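Local coordinates for ABC transporter substrate-binding protein (Staphylococcus aureus subsp. aureus NCTC 8325, PDB 3UN6), which is of unproven function but probably serves as the ligand-binding component of an ABC-type import system and holds a zinc ion in this crystal form, at residues A218-V222 with T285-Y291; P43-S47 with G113-N118; V36-Y41 with R86-S91; L50-K54 with Y65-L69. All blocks are in the same frame, centred on the assembly; numbering follows the deposited sequence.

Interaction 1 (A218-V222 with T285-Y291); sequences AYCCV and TIKPSGY. With ZN (zinc ion), chain B.
Tyr219 reaches from the zinc-binding turn to the start of helix 288-300, joining two parts of a periplasmic-binding-protein-like fold that lie 63 residues apart in sequence. Its CG stands anti to the carbonyl carbon (chi1 -68°), which sends the ring away from the metal and toward the helix. From CB, which points at the other segment, the ring runs out along the first turn of the helix. Tyr219 CD2 lies 3.6 Å from Gly290 C, and Tyr219 CE2 closes to 3.4 Å from the same Gly290 C; on its other flank CE2 meets the CG2 branch of Ile286. CZ lies close to Gly290 CA, and glycine, with no beta carbon to run into the ring, suits this place. At the tip, Tyr219 OH accepts a hydrogen bond from Lys287 N, 3.1 Å long and bent to 151°. Lys287 is the N-cap residue, and its aliphatic CB rests against the same hydroxyl before the chain extends away from the contact. Farther along, Val222 CG1 meets Ile286 CD1 at 3.8 Å, the two branched side chains crossing at about a right angle and adding a small apolar patch. A water bridges the backbones, accepting from Tyr219 N and donating to Gly290 O. Beyond the tyrosine the chain turns to the metal: Cys220 and Cys221, whose sulfur atoms are common zinc ligands, bind it together with His46 and a water. The Cys220 SG to zinc distance is 2.4 Å, and that from Cys221 SG to zinc is 2.3 Å.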
loop_
_atom_site.group_PDB
_atom_site.type_symbol
_atom_site.label_atom_id
_atom_site.label_comp_id
_atom_site.label_asym_id
_atom_site.label_seq_id
_atom_site.Cartn_x
_atom_site.Cartn_y
_atom_site.Cartn_z
ATOM N N ALA A 218 -2.371 6.879 8.378
ATOM C CA ALA A 218 -1.011 6.879 7.901
ATOM C C ALA A 218 -1.033 6.513 6.424
ATOM O O ALA A 218 -1.654 5.534 6.028
ATOM C CB ALA A 218 -0.173 5.856 8.677
ATOM N N TYR A 219 -0.369 7.290 5.588
ATOM C CA TYR A 219 -0.323 6.932 4.194
ATOM C C TYR A 219 0.510 5.651 4.045
ATOM O O TYR A 219 1.481 5.429 4.795
ATOM C CB TYR A 219 0.266 8.056 3.344
ATOM C CG TYR A 219 -0.559 9.314 3.227
ATOM C CD1 TYR A 219 -1.920 9.341 3.557
ATOM C CD2 TYR A 219 -0.004 10.454 2.659
ATOM C CE1 TYR A 219 -2.673 10.504 3.396
ATOM C CE2 TYR A 219 -0.747 11.606 2.473
ATOM C CZ TYR A 219 -2.080 11.630 2.847
ATOM O OH TYR A 219 -2.806 12.776 2.665
ATOM N N CYS A 220 0.102 4.794 3.106
ATOM C CA CYS A 220 0.831 3.565 2.821
ATOM C C CYS A 220 1.211 3.471 1.338
ATOM O O CYS A 220 2.343 3.697 0.980
ATOM C CB CYS A 220 0.039 2.341 3.272
ATOM S SG CYS A 220 0.995 0.793 3.128
ATOM N N CYS A 221 0.274 3.125 0.479
ATOM C CA CYS A 221 0.577 3.015 -0.932
ATOM C C CYS A 221 0.108 4.214 -1.740
ATOM O O CYS A 221 -0.940 4.798 -1.469
ATOM C CB CYS A 221 -0.016 1.741 -1.521
ATOM S SG CYS A 221 0.831 0.201 -0.996
ATOM N N VAL A 222 0.871 4.528 -2.778
ATOM C CA VAL A 222 0.564 5.639 -3.693
ATOM C C VAL A 222 0.667 5.163 -5.145
ATOM O O VAL A 222 1.368 4.190 -5.450
ATOM C CB VAL A 222 1.591 6.828 -3.537
ATOM C CG1 VAL A 222 1.298 7.645 -2.287
ATOM C CG2 VAL A 222 3.022 6.308 -3.568
ATOM N N THR A 285 -6.366 12.462 -2.773
ATOM C CA THR A 285 -5.356 13.525 -2.846
ATOM C C THR A 285 -4.207 13.190 -1.885
ATOM O O THR A 285 -4.452 12.783 -0.739
ATOM C CB THR A 285 -5.942 14.845 -2.369
ATOM O OG1 THR A 285 -7.052 15.206 -3.191
ATOM C CG2 THR A 285 -4.894 15.999 -2.422
ATOM N N ILE A 286 -2.972 13.347 -2.340
ATOM C CA ILE A 286 -1.824 13.218 -1.459
ATOM C C ILE A 286 -1.663 14.599 -0.816
ATOM O O ILE A 286 -1.151 15.533 -1.431
ATOM C CB ILE A 286 -0.534 12.876 -2.196
ATOM C CG1 ILE A 286 -0.639 11.491 -2.860
ATOM C CG2 ILE A 286 0.621 12.898 -1.212
ATOM C CD1 ILE A 286 0.627 11.102 -3.681
ATOM N N LYS A 287 -2.144 14.744 0.398
ATOM C CA LYS A 287 -2.110 16.038 1.052
ATOM C C LYS A 287 -0.757 16.317 1.676
ATOM O O LYS A 287 -0.067 15.392 2.152
ATOM C CB LYS A 287 -3.218 16.150 2.096
ATOM C CG LYS A 287 -4.607 16.062 1.512
ATOM C CD LYS A 287 -5.638 16.241 2.584
ATOM C CE LYS A 287 -7.020 15.870 2.104
ATOM N NZ LYS A 287 -8.025 16.094 3.200
ATOM N N PRO A 288 -0.345 17.583 1.648
ATOM C CA PRO A 288 0.932 17.940 2.252
ATOM C C PRO A 288 1.049 17.467 3.712
ATOM O O PRO A 288 2.090 16.939 4.124
ATOM C CB PRO A 288 0.926 19.465 2.190
ATOM C CG PRO A 288 0.107 19.789 0.959
ATOM C CD PRO A 288 -0.958 18.708 0.909
ATOM N N SER A 289 -0.022 17.620 4.480
ATOM C CA SER A 289 0.000 17.238 5.887
ATOM C C SER A 289 0.260 15.739 6.051
ATOM O O SER A 289 1.088 15.313 6.876
ATOM C CB SER A 289 -1.317 17.659 6.567
ATOM O OG SER A 289 -2.426 17.047 5.912
ATOM N N GLY A 290 -0.433 14.932 5.255
ATOM C CA GLY A 290 -0.237 13.488 5.304
ATOM C C GLY A 290 1.155 13.106 4.853
ATOM O O GLY A 290 1.790 12.199 5.426
ATOM N N TYR A 291 1.645 13.782 3.822
ATOM C CA TYR A 291 2.992 13.505 3.322
ATOM C C TYR A 291 4.045 13.898 4.380
ATOM O O TYR A 291 5.037 13.181 4.620
ATOM C CB TYR A 291 3.251 14.234 1.992
ATOM C CG TYR A 291 4.610 13.936 1.440
ATOM C CD1 TYR A 291 5.668 14.827 1.585
ATOM C CD2 TYR A 291 4.855 12.727 0.799
ATOM C CE1 TYR A 291 6.954 14.513 1.080
ATOM C CE2 TYR A 291 6.099 12.417 0.324
ATOM C CZ TYR A 291 7.147 13.313 0.459
ATOM O OH TYR A 291 8.381 12.966 -0.052
HETATM ZN ZN ZN B . 0.270 -0.340 1.149
HETATM O O HOH W 1 0.399 9.841 6.661
HETATM O O HOH W 2 1.220 -2.508 1.469
#

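Interaction 2 (P43-S47 with G113-N118); sequences PITHS and GHHEGN. With ZN (zinc ion), chain B.
His46 has CG anti to its carbonyl carbon (chi1 -59°), while His114 tucks CG between its backbone N and carbonyl carbon (chi1 63°), and these two turns lay one imidazole flat on the other. The ring centroids are 3.5 Å apart and the planes only 8° from parallel, a face-to-face stack in which His114 CE1 lies over the centre of the His46 ring. His46 CB also sits over the His114 face in a CH-pi contact. Histidine suits position 46 because its two nitrogens can serve different partners: His46 ND1 binds zinc at 2.1 Å, and His46 NE2 gives a weak hydrogen bond to Gly117 O, 3.2 Å away. In this periplasmic-binding-protein-like fold, the pair joins the loop after strand 36-41 to strand 112-122, and Cys220 and Cys221 complete the protein ligands of the metal. His114 NE2 takes a hydrogen bond from Cys221 N, tying the stacked ring to a zinc ligand's backbone. At the ring edge, Asn118 OD1 comes to 3.0 Å from His46 CE1, its amide turned steeply to the ring; the same oxygen is hydrogen-bonded to His149. Gly117, at positive phi, lies close against His46 NE2. A water donates to both His46 O and Gly113 O.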
loop_
_atom_site.group_PDB
_atom_site.type_symbol
_atom_site.label_atom_id
_atom_site.label_comp_id
_atom_site.label_asym_id
_atom_site.label_seq_id
_atom_site.Cartn_x
_atom_site.Cartn_y
_atom_site.Cartn_z
ATOM N N PRO A 43 -1.475 -7.859 -5.190
ATOM C CA PRO A 43 -2.910 -8.140 -4.948
ATOM C C PRO A 43 -3.350 -7.890 -3.489
ATOM O O PRO A 43 -3.713 -8.799 -2.765
ATOM C CB PRO A 43 -3.041 -9.620 -5.325
ATOM C CG PRO A 43 -1.708 -10.210 -4.937
ATOM C CD PRO A 43 -0.676 -9.107 -5.169
ATOM N N ILE A 44 -3.319 -6.622 -3.104
ATOM C CA ILE A 44 -3.681 -6.175 -1.783
ATOM C C ILE A 44 -4.743 -5.097 -1.980
ATOM O O ILE A 44 -4.867 -4.553 -3.078
ATOM C CB ILE A 44 -2.489 -5.585 -1.078
ATOM C CG1 ILE A 44 -1.853 -4.480 -1.952
ATOM C CG2 ILE A 44 -1.468 -6.697 -0.757
ATOM C CD1 ILE A 44 -0.639 -3.796 -1.326
ATOM N N THR A 45 -5.507 -4.789 -0.939
ATOM C CA THR A 45 -6.568 -3.766 -1.058
ATOM C C THR A 45 -6.017 -2.394 -1.428
ATOM O O THR A 45 -6.744 -1.552 -1.970
ATOM C CB THR A 45 -7.382 -3.590 0.234
ATOM O OG1 THR A 45 -6.554 -3.032 1.263
ATOM C CG2 THR A 45 -7.995 -4.919 0.690
ATOM N N HIS A 46 -4.738 -2.166 -1.165
ATOM C CA HIS A 46 -4.160 -0.875 -1.457
ATOM C C HIS A 46 -4.035 -0.585 -2.932
ATOM O O HIS A 46 -3.829 0.570 -3.313
ATOM C CB HIS A 46 -2.807 -0.684 -0.770
ATOM C CG HIS A 46 -2.877 -0.812 0.716
ATOM N ND1 HIS A 46 -1.764 -0.753 1.517
ATOM C CD2 HIS A 46 -3.926 -1.057 1.539
ATOM C CE1 HIS A 46 -2.125 -0.909 2.776
ATOM N NE2 HIS A 46 -3.433 -1.100 2.817
ATOM N N SER A 47 -4.183 -1.612 -3.761
ATOM C CA SER A 47 -4.081 -1.431 -5.199
ATOM C C SER A 47 -5.394 -1.650 -5.919
ATOM O O SER A 47 -5.427 -1.579 -7.139
ATOM C CB SER A 47 -3.032 -2.423 -5.761
ATOM O OG SER A 47 -3.565 -3.732 -5.787
ATOM N N GLY A 113 -3.354 5.308 -3.098
ATOM C CA GLY A 113 -4.057 4.122 -3.556
ATOM C C GLY A 113 -5.299 3.864 -2.683
ATOM O O GLY A 113 -6.258 3.243 -3.121
ATOM N N HIS A 114 -5.302 4.398 -1.465
ATOM C CA HIS A 114 -6.338 4.080 -0.497
ATOM C C HIS A 114 -6.059 4.796 0.823
ATOM O O HIS A 114 -5.039 5.477 0.977
ATOM C CB HIS A 114 -6.145 2.614 -0.150
ATOM C CG HIS A 114 -4.825 2.390 0.502
ATOM N ND1 HIS A 114 -4.687 2.235 1.864
ATOM C CD2 HIS A 114 -3.569 2.501 0.004
ATOM C CE1 HIS A 114 -3.401 2.161 2.161
ATOM N NE2 HIS A 114 -2.703 2.332 1.050
ATOM N N HIS A 115 -6.974 4.627 1.768
ATOM C CA HIS A 115 -6.778 5.072 3.164
ATOM C C HIS A 115 -6.930 3.812 4.016
ATOM O O HIS A 115 -7.755 2.944 3.704
ATOM C CB HIS A 115 -7.786 6.126 3.619
ATOM C CG HIS A 115 -7.666 7.433 2.901
ATOM N ND1 HIS A 115 -6.847 8.450 3.334
ATOM C CD2 HIS A 115 -8.252 7.881 1.769
ATOM C CE1 HIS A 115 -6.937 9.468 2.501
ATOM N NE2 HIS A 115 -7.784 9.151 1.546
ATOM N N GLU A 116 -6.110 3.707 5.059
ATOM C CA GLU A 116 -6.147 2.600 6.011
ATOM C C GLU A 116 -5.865 1.233 5.391
ATOM O O GLU A 116 -4.960 1.111 4.543
ATOM C CB GLU A 116 -7.474 2.619 6.808
ATOM C CG GLU A 116 -7.703 3.944 7.521
ATOM C CD GLU A 116 -6.637 4.289 8.594
ATOM O OE1 GLU A 116 -6.782 5.361 9.229
ATOM O OE2 GLU A 116 -5.680 3.503 8.825
ATOM N N GLY A 117 -6.557 0.193 5.850
ATOM C CA GLY A 117 -6.356 -1.153 5.300
ATOM C C GLY A 117 -5.101 -1.912 5.739
ATOM O O GLY A 117 -4.740 -2.933 5.127
ATOM N N ASN A 118 -4.424 -1.425 6.781
ATOM C CA ASN A 118 -3.220 -2.096 7.342
ATOM C C ASN A 118 -3.532 -2.782 8.668
ATOM O O ASN A 118 -4.392 -2.327 9.435
ATOM C CB ASN A 118 -2.060 -1.091 7.539
ATOM C CG ASN A 118 -1.272 -0.844 6.250
ATOM O OD1 ASN A 118 -1.046 -1.777 5.483
ATOM N ND2 ASN A 118 -0.821 0.405 6.027
HETATM ZN ZN ZN B . 0.270 -0.340 1.149
HETATM O O HOH W 3 -5.858 1.452 -5.072
HETATM O O HOH W 2 1.220 -2.508 1.469
#

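Interaction 3 (V36-Y41 with R86-S91); sequences VIKIGY and RIDGAS
Strand 36-41 and strand 89-91 run side by side in the same direction, their axes 4.3 Å apart at closest and inclined by 32°, with Ile39 paired to Gly89 and Gly40 to Ala90. They are neighbouring parallel strands of the five-stranded mixed sheet. Gly40 N donates to Gly89 O, and Gly40 O accepts from Ser91 N. At the entry to the second strand, Lys38 O takes two donors, Asp88 N at 2.7 Å and the longer Gly89 N. Asp88 returns the grip: with CG anti to its carbonyl carbon (chi1 -62°), its carboxylate swings back to the first strand, a short acidic side chain that can accept from a strand N-H. Isoleucines fill the two faces. Ile39 lays CG2 against Ala90 CA at 3.6 Å and CD1 over Gly89, which has no side chain to obstruct it. On the face of Ala90, Ile87 CD1 rests 3.7 Å from Gly40 CA, close against the backbone of a residue with no side chain; Ala81 and Leu82 of helix 75-83 also touch Ile87. Lys38 stretches its methylene CD past Arg86 O. The Asp88 carboxylate receives Lys38 N on the anti lone pair of OD2, at 2.7 Å with a nearly straight N-H...O angle of 172°.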
loop_
_atom_site.group_PDB
_atom_site.type_symbol
_atom_site.label_atom_id
_atom_site.label_comp_id
_atom_site.label_asym_id
_atom_site.label_seq_id
_atom_site.Cartn_x
_atom_site.Cartn_y
_atom_site.Cartn_z
ATOM N N VAL A 36 -0.667 2.293 -24.713
ATOM C CA VAL A 36 -0.794 1.314 -23.647
ATOM C C VAL A 36 -0.045 1.792 -22.407
ATOM O O VAL A 36 1.123 2.152 -22.492
ATOM C CB VAL A 36 -0.198 -0.055 -24.065
ATOM C CG1 VAL A 36 -0.327 -1.067 -22.926
ATOM C CG2 VAL A 36 -0.875 -0.576 -25.339
ATOM N N ILE A 37 -0.735 1.834 -21.277
ATOM C CA ILE A 37 -0.118 2.192 -20.011
ATOM C C ILE A 37 -0.064 0.910 -19.215
ATOM O O ILE A 37 -1.097 0.276 -18.997
ATOM C CB ILE A 37 -0.940 3.233 -19.218
ATOM C CG1 ILE A 37 -1.204 4.470 -20.076
ATOM C CG2 ILE A 37 -0.217 3.620 -17.952
ATOM C CD1 ILE A 37 -2.062 5.518 -19.399
ATOM N N LYS A 38 1.142 0.518 -18.814
ATOM C CA LYS A 38 1.351 -0.682 -17.985
ATOM C C LYS A 38 1.592 -0.263 -16.547
ATOM O O LYS A 38 2.562 0.463 -16.254
ATOM C CB LYS A 38 2.587 -1.461 -18.429
ATOM C CG LYS A 38 2.513 -2.269 -19.690
ATOM C CD LYS A 38 3.811 -3.145 -19.747
ATOM C CE LYS A 38 3.807 -4.240 -20.800
ATOM N NZ LYS A 38 4.007 -3.767 -22.192
ATOM N N ILE A 39 0.762 -0.746 -15.633
ATOM C CA ILE A 39 0.884 -0.364 -14.241
ATOM C C ILE A 39 1.026 -1.584 -13.387
ATOM O O ILE A 39 0.226 -2.542 -13.490
ATOM C CB ILE A 39 -0.352 0.415 -13.728
ATOM C CG1 ILE A 39 -0.640 1.657 -14.574
ATOM C CG2 ILE A 39 -0.177 0.785 -12.250
ATOM C CD1 ILE A 39 0.381 2.783 -14.492
ATOM N N GLY A 40 2.034 -1.556 -12.528
ATOM C CA GLY A 40 2.329 -2.671 -11.636
ATOM C C GLY A 40 1.649 -2.637 -10.277
ATOM O O GLY A 40 1.415 -1.564 -9.709
ATOM N N TYR A 41 1.376 -3.822 -9.732
ATOM C CA TYR A 41 0.744 -3.922 -8.432
ATOM C C TYR A 41 0.927 -5.269 -7.763
ATOM O O TYR A 41 1.269 -6.274 -8.411
ATOM C CB TYR A 41 -0.784 -3.736 -8.591
ATOM C CG TYR A 41 -1.471 -4.925 -9.218
ATOM C CD1 TYR A 41 -1.425 -5.140 -10.594
ATOM C CD2 TYR A 41 -2.152 -5.851 -8.438
ATOM C CE1 TYR A 41 -2.036 -6.234 -11.171
ATOM C CE2 TYR A 41 -2.764 -6.962 -9.008
ATOM C CZ TYR A 41 -2.706 -7.140 -10.379
ATOM O OH TYR A 41 -3.307 -8.228 -10.946
ATOM N N ARG A 86 9.943 -1.313 -17.552
ATOM C CA ARG A 86 9.115 -2.382 -18.099
ATOM C C ARG A 86 7.625 -2.158 -17.753
ATOM O O ARG A 86 6.744 -2.734 -18.392
ATOM C CB ARG A 86 9.639 -3.745 -17.684
ATOM C CG ARG A 86 10.943 -4.049 -18.386
ATOM C CD ARG A 86 11.548 -5.355 -17.950
ATOM N NE ARG A 86 12.892 -5.557 -18.506
ATOM C CZ ARG A 86 13.160 -5.983 -19.741
ATOM N NH1 ARG A 86 12.183 -6.222 -20.609
ATOM N NH2 ARG A 86 14.422 -6.148 -20.119
ATOM N N ILE A 87 7.379 -1.321 -16.740
ATOM C CA ILE A 87 6.053 -0.819 -16.427
ATOM C C ILE A 87 6.183 0.708 -16.403
ATOM O O ILE A 87 7.263 1.255 -16.185
ATOM C CB ILE A 87 5.421 -1.367 -15.117
ATOM C CG1 ILE A 87 6.276 -1.023 -13.891
ATOM C CG2 ILE A 87 5.200 -2.880 -15.220
ATOM C CD1 ILE A 87 5.761 -1.642 -12.592
ATOM N N ASP A 88 5.082 1.378 -16.702
ATOM C CA ASP A 88 5.007 2.838 -16.789
ATOM C C ASP A 88 4.691 3.522 -15.452
ATOM O O ASP A 88 4.839 4.736 -15.306
ATOM C CB ASP A 88 3.892 3.177 -17.782
ATOM C CG ASP A 88 4.177 2.652 -19.162
ATOM O OD1 ASP A 88 5.189 3.115 -19.761
ATOM O OD2 ASP A 88 3.393 1.794 -19.660
ATOM N N GLY A 89 4.182 2.741 -14.513
ATOM C CA GLY A 89 3.816 3.234 -13.198
ATOM C C GLY A 89 3.456 2.067 -12.304
ATOM O O GLY A 89 3.621 0.889 -12.680
ATOM N N ALA A 90 2.946 2.375 -11.120
ATOM C CA ALA A 90 2.650 1.336 -10.159
ATOM C C ALA A 90 1.965 1.851 -8.908
ATOM O O ALA A 90 2.073 3.031 -8.582
ATOM C CB ALA A 90 3.966 0.676 -9.735
ATOM N N SER A 91 1.224 0.963 -8.238
ATOM C CA SER A 91 0.704 1.247 -6.886
ATOM C C SER A 91 1.806 0.669 -5.998
ATOM O O SER A 91 2.131 -0.510 -6.119
ATOM C CB SER A 91 -0.634 0.549 -6.624
ATOM O OG SER A 91 -1.135 0.906 -5.352
#

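Interaction 4 (L50-K54 with Y65-L69); sequences LMMTK and YKLEL
Lys54 NZ donates a 2.6 Å hydrogen bond to Leu67 O, the donor lying nearly in line with the carbonyl at a C=O...N angle of 161°. The lysine reaches it from helix 48-58 by setting CG anti to its backbone N (chi1 -179°) and then bending at chi2, which folds the methylenes back over the strand; Lys54 CE passes 3.4 Å from Leu67 O on the way. A long flexible chain with a charged end suits this partly exposed border, where its CB can pack on Leu69 CD1 while the ammonium finds a backbone acceptor. The rest of the contact is apolar. Leu67 and Leu69, alternate residues of the strand, both point at the helix. Leu67 places CD2 4.0 Å from Thr53 CG2, and Leu69 spreads its two branches: Leu69 CD2 meets Leu50 CB at 4.0 Å, while CD1 is close to the terminal CE of Met51, a selenomethionine whose chain curls round through two bends. Thr53 turns its methyl to this side and its hydroxyl to Asn49 O within the helix, so a small residue with two faces serves both. Thr53 CG2 also lies 4.0 Å from Tyr65 OH, which is hydrogen-bonded to Asp243. This is the helix-on-sheet packing of the beta-alpha-beta unit formed by strand 36-41, helix 48-58 and strand 66-71; Leu50 and Leu67 also touch Ile39 of the neighbouring strand 36-41, and helices 234-250 and 254-264 flank helix 48-58.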
loop_
_atom_site.group_PDB
_atom_site.type_symbol
_atom_site.label_atom_id
_atom_site.label_comp_id
_atom_site.label_asym_id
_atom_site.label_seq_id
_atom_site.Cartn_x
_atom_site.Cartn_y
_atom_site.Cartn_z
ATOM N N LEU A 50 -7.019 0.431 -8.868
ATOM C CA LEU A 50 -6.552 0.185 -10.240
ATOM C C LEU A 50 -7.496 -0.792 -10.960
ATOM O O LEU A 50 -7.738 -0.642 -12.168
ATOM C CB LEU A 50 -5.131 -0.385 -10.255
ATOM C CG LEU A 50 -4.001 0.578 -9.923
ATOM C CD1 LEU A 50 -2.691 -0.192 -9.861
ATOM C CD2 LEU A 50 -3.944 1.684 -10.958
HETATM N N MSE A 51 -8.020 -1.782 -10.220
HETATM C CA MSE A 51 -8.947 -2.770 -10.787
HETATM C C MSE A 51 -10.235 -2.038 -11.176
HETATM O O MSE A 51 -10.808 -2.252 -12.257
HETATM C CB MSE A 51 -9.305 -3.875 -9.777
HETATM C CG MSE A 51 -8.168 -4.555 -8.938
HETATM SE SE MSE A 51 -6.702 -5.414 -9.869
HETATM C CE MSE A 51 -5.475 -3.874 -10.038
HETATM N N MSE A 52 -10.709 -1.173 -10.283
HETATM C CA MSE A 52 -11.910 -0.399 -10.582
HETATM C C MSE A 52 -11.685 0.475 -11.816
HETATM O O MSE A 52 -12.574 0.568 -12.680
HETATM C CB MSE A 52 -12.318 0.473 -9.401
HETATM C CG MSE A 52 -13.531 1.253 -9.662
HETATM SE SE MSE A 52 -15.148 0.105 -9.856
HETATM C CE MSE A 52 -16.177 1.334 -10.923
ATOM N N THR A 53 -10.508 1.105 -11.904
ATOM C CA THR A 53 -10.176 1.976 -13.044
ATOM C C THR A 53 -10.286 1.197 -14.350
ATOM O O THR A 53 -10.875 1.671 -15.318
ATOM C CB THR A 53 -8.773 2.599 -12.885
ATOM O OG1 THR A 53 -8.720 3.310 -11.641
ATOM C CG2 THR A 53 -8.459 3.549 -14.029
ATOM N N LYS A 54 -9.714 -0.001 -14.348
ATOM C CA LYS A 54 -9.769 -0.933 -15.457
ATOM C C LYS A 54 -11.225 -1.252 -15.830
ATOM O O LYS A 54 -11.590 -1.212 -17.004
ATOM C CB LYS A 54 -9.026 -2.217 -15.059
ATOM C CG LYS A 54 -8.960 -3.311 -16.099
ATOM C CD LYS A 54 -8.180 -2.893 -17.287
ATOM C CE LYS A 54 -7.985 -4.060 -18.206
ATOM N NZ LYS A 54 -7.398 -3.605 -19.474
ATOM N N TYR A 65 -6.944 5.333 -23.786
ATOM C CA TYR A 65 -5.688 4.598 -23.617
ATOM C C TYR A 65 -6.065 3.152 -23.290
ATOM O O TYR A 65 -7.251 2.835 -23.121
ATOM C CB TYR A 65 -4.857 5.204 -22.465
ATOM C CG TYR A 65 -5.608 5.222 -21.134
ATOM C CD1 TYR A 65 -5.389 4.256 -20.166
ATOM C CD2 TYR A 65 -6.585 6.182 -20.883
ATOM C CE1 TYR A 65 -6.115 4.266 -18.961
ATOM C CE2 TYR A 65 -7.313 6.192 -19.697
ATOM C CZ TYR A 65 -7.079 5.244 -18.749
ATOM O OH TYR A 65 -7.823 5.276 -17.591
ATOM N N LYS A 66 -5.066 2.280 -23.245
ATOM C CA LYS A 66 -5.254 0.897 -22.831
ATOM C C LYS A 66 -4.494 0.747 -21.518
ATOM O O LYS A 66 -3.375 1.262 -21.363
ATOM C CB LYS A 66 -4.695 -0.091 -23.841
ATOM C CG LYS A 66 -5.338 -0.043 -25.196
ATOM C CD LYS A 66 -4.745 -1.109 -26.105
ATOM C CE LYS A 66 -5.273 -0.966 -27.515
ATOM N NZ LYS A 66 -4.667 -1.943 -28.456
ATOM N N LEU A 67 -5.104 0.060 -20.568
ATOM C CA LEU A 67 -4.512 -0.144 -19.270
ATOM C C LEU A 67 -4.178 -1.617 -19.097
ATOM O O LEU A 67 -5.066 -2.483 -19.142
ATOM C CB LEU A 67 -5.480 0.332 -18.180
ATOM C CG LEU A 67 -5.053 0.234 -16.711
ATOM C CD1 LEU A 67 -3.716 0.933 -16.466
ATOM C CD2 LEU A 67 -6.141 0.818 -15.832
ATOM N N GLU A 68 -2.892 -1.906 -18.935
ATOM C CA GLU A 68 -2.444 -3.268 -18.689
ATOM C C GLU A 68 -1.960 -3.317 -17.254
ATOM O O GLU A 68 -1.059 -2.554 -16.870
ATOM C CB GLU A 68 -1.326 -3.687 -19.648
ATOM C CG GLU A 68 -0.649 -5.002 -19.234
ATOM C CD GLU A 68 0.288 -5.575 -20.289
ATOM O OE1 GLU A 68 1.094 -6.474 -19.936
ATOM O OE2 GLU A 68 0.225 -5.138 -21.467
ATOM N N LEU A 69 -2.574 -4.189 -16.455
ATOM C CA LEU A 69 -2.201 -4.341 -15.060
ATOM C C LEU A 69 -1.240 -5.536 -14.931
ATOM O O LEU A 69 -1.587 -6.669 -15.249
ATOM C CB LEU A 69 -3.446 -4.545 -14.206
ATOM C CG LEU A 69 -4.486 -3.427 -14.234
ATOM C CD1 LEU A 69 -5.704 -3.857 -13.424
ATOM C CD2 LEU A 69 -3.922 -2.117 -13.698
#

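In the fold
Interactions 1 and 2 meet at the zinc ion, their centres 13 Å apart: one supplies two cysteines, the other a histidine, and both share the metal-bound water. They are joined directly, since Cys221 O lies 3.0 Å from Gly113 N. Interaction 3 lies in the five-stranded sheet beside the site, where strand 89-93 neighbours strand 221-225; the side chain of Ser91 is about 7 Å from zinc. Interaction 4 is farthest of the four from interaction 1, at 22 Å between centres, but only 9 Å from interaction 3, and Ile37 O and Glu68 N, 2.8 Å apart, link the two across adjacent strands. Strand 36-41 thus leads from this packed sheet into the loop bearing His46.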